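Side-chain contact in ethanolamine utilization protein EutN/carboxysome structural protein Ccml (Halothece sp., PDB 6OWG), which probably forms the pentameric caps that close the vertices of carboxysome and related bacterial microcompartment shells: residues A44-A49 / T66-N71. Numbering follows the deposited sequence.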
loop_
_atom_site.group_PDB
_atom_site.type_symbol
_atom_site.label_atom_id
_atom_site.label_comp_id
_atom_site.label_asym_id
_atom_site.label_seq_id
_atom_site.Cartn_x
_atom_site.Cartn_y
_atom_site.Cartn_z
ATOM N N ALA D 44 -8.698 103.355 3.363
ATOM C CA ALA D 44 -7.497 102.615 3.020
ATOM C C ALA D 44 -7.083 102.929 1.590
ATOM O O ALA D 44 -7.915 103.218 0.728
ATOM C CB ALA D 44 -7.730 101.116 3.182
ATOM N N ASP D 45 -5.778 102.872 1.336
ATOM C CA ASP D 45 -5.206 103.277 0.054
ATOM C C ASP D 45 -4.287 102.182 -0.476
ATOM O O ASP D 45 -3.065 102.231 -0.270
ATOM C CB ASP D 45 -4.459 104.598 0.198
ATOM C CG ASP D 45 -4.011 105.157 -1.125
ATOM O OD1 ASP D 45 -4.865 105.686 -1.861
ATOM O OD2 ASP D 45 -2.805 105.078 -1.428
ATOM N N PRO D 46 -4.835 101.177 -1.164
ATOM C CA PRO D 46 -3.961 100.204 -1.835
ATOM C C PRO D 46 -3.382 100.737 -3.131
ATOM O O PRO D 46 -2.238 100.414 -3.468
ATOM C CB PRO D 46 -4.890 99.007 -2.090
ATOM C CG PRO D 46 -6.168 99.327 -1.388
ATOM C CD PRO D 46 -6.248 100.802 -1.293
ATOM N N VAL D 47 -4.147 101.531 -3.869
ATOM C CA VAL D 47 -3.680 102.200 -5.074
ATOM C C VAL D 47 -3.007 103.485 -4.622
ATOM O O VAL D 47 -3.684 104.384 -4.113
ATOM C CB VAL D 47 -4.845 102.496 -6.031
ATOM C CG1 VAL D 47 -4.347 103.179 -7.282
ATOM C CG2 VAL D 47 -5.599 101.228 -6.356
ATOM N N GLY D 48 -1.692 103.577 -4.815
ATOM C CA GLY D 48 -0.896 104.596 -4.145
ATOM C C GLY D 48 -1.222 106.002 -4.613
ATOM O O GLY D 48 -0.849 106.395 -5.729
ATOM N N ALA D 49 -1.893 106.775 -3.764
ATOM C CA ALA D 49 -2.423 108.082 -4.118
ATOM C C ALA D 49 -1.852 109.133 -3.181
ATOM O O ALA D 49 -1.850 108.946 -1.961
ATOM C CB ALA D 49 -3.950 108.090 -4.043
ATOM N N THR D 66 -10.422 93.250 -1.790
ATOM C CA THR D 66 -9.156 93.270 -2.515
ATOM C C THR D 66 -8.166 92.211 -2.035
ATOM O O THR D 66 -6.958 92.365 -2.230
ATOM C CB THR D 66 -8.540 94.670 -2.426
ATOM O OG1 THR D 66 -7.357 94.734 -3.233
ATOM C CG2 THR D 66 -8.224 95.046 -0.986
ATOM N N GLU D 67 -8.669 91.177 -1.354
ATOM C CA GLU D 67 -8.007 89.934 -0.925
ATOM C C GLU D 67 -6.841 90.123 0.049
ATOM O O GLU D 67 -6.258 89.135 0.504
ATOM C CB GLU D 67 -7.546 89.044 -2.105
ATOM C CG GLU D 67 -6.216 89.343 -2.816
ATOM C CD GLU D 67 -6.379 90.047 -4.158
ATOM O OE1 GLU D 67 -7.504 90.476 -4.492
ATOM O OE2 GLU D 67 -5.368 90.184 -4.877
ATOM N N TYR D 68 -6.492 91.362 0.394
ATOM C CA TYR D 68 -5.648 91.610 1.553
ATOM C C TYR D 68 -6.305 92.546 2.555
ATOM O O TYR D 68 -5.673 92.904 3.553
ATOM C CB TYR D 68 -4.280 92.166 1.143
ATOM C CG TYR D 68 -4.282 93.140 -0.012
ATOM C CD1 TYR D 68 -3.930 92.726 -1.291
ATOM C CD2 TYR D 68 -4.610 94.476 0.180
ATOM C CE1 TYR D 68 -3.920 93.611 -2.351
ATOM C CE2 TYR D 68 -4.602 95.372 -0.875
ATOM C CZ TYR D 68 -4.257 94.931 -2.137
ATOM O OH TYR D 68 -4.247 95.812 -3.192
ATOM N N HIS D 69 -7.550 92.950 2.307
ATOM C CA HIS D 69 -8.360 93.685 3.266
ATOM C C HIS D 69 -9.543 92.863 3.754
ATOM O O HIS D 69 -10.509 93.433 4.264
ATOM C CB HIS D 69 -8.864 94.989 2.652
ATOM C CG HIS D 69 -7.802 96.020 2.445
ATOM N ND1 HIS D 69 -8.024 97.179 1.735
ATOM C CD2 HIS D 69 -6.516 96.078 2.866
ATOM C CE1 HIS D 69 -6.920 97.904 1.722
ATOM N NE2 HIS D 69 -5.990 97.257 2.400
ATOM N N GLN D 70 -9.478 91.535 3.619
ATOM C CA GLN D 70 -10.675 90.701 3.716
ATOM C C GLN D 70 -11.191 90.593 5.144
ATOM O O GLN D 70 -12.404 90.643 5.375
ATOM C CB GLN D 70 -10.388 89.312 3.154
ATOM C CG GLN D 70 -10.640 89.186 1.669
ATOM C CD GLN D 70 -10.383 87.785 1.158
ATOM O OE1 GLN D 70 -9.837 86.945 1.870
ATOM N NE2 GLN D 70 -10.781 87.524 -0.081
ATOM N N ASN D 71 -10.298 90.434 6.111
ATOM C CA ASN D 71 -10.688 90.315 7.508
ATOM C C ASN D 71 -10.282 91.548 8.304
ATOM O O ASN D 71 -10.163 91.497 9.531
ATOM C CB ASN D 71 -10.095 89.047 8.116
ATOM C CG ASN D 71 -10.460 87.804 7.327
ATOM O OD1 ASN D 71 -11.634 87.551 7.056
ATOM N ND2 ASN D 71 -9.455 87.029 6.945
#
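A44 and H69 face each other with CA atoms 9.0 Å apart, and P46 and T66 with theirs at 8.7 Å, a spacing at which side chains rather than backbones bridge the two segments. The bridge is made by van der Waals contact: together the segments bury 157 Å², and P46 and H69 contribute the larger shares. The imidazole of H69 leads with one atom, CE1, which is 3.6 Å from CB of A44 and 3.5 Å from CG of P46, so a single ring carbon touches both residues at a slant. H69 can reach them because its CG stands anti to its own carbonyl carbon (chi1 -71°), beside the backbone N. Next to it, the phenol of Y68 meets P46 at the ring edge, near the ring plane: CB of P46 lies 3.4 Å from OH and 3.8 Å from CE2 of Y68. The same Y68 CE2 rides over one face of the imidazole, 4.0 Å above its plane and displaced toward the rim. On the other side of P46, OD2 of D45 accepts the amide N-H of A49 on its syn lone pair (3.0 Å, 153°), linking the ends of D45-A49, and K23 forms a salt bridge to this oxygen. M77 packs on both P46 and H69; L16 of a second subunit packs on P46 and Y68, and a basic side chain of another protein's chain also packs on Y68, so the contact borders both interfaces. It joins the end of strand 39-44 and the loop after it to the loop between strands 54-59 and 76-81. Backbone hydrogen bonds from A44 to A76 and V78 join the outermost strands of the five-stranded antiparallel sheet, consistent with the closed OB-type barrel of EutN/CcmL, a family whose carboxysome members form pentamers at shell vertices, as this one probably does.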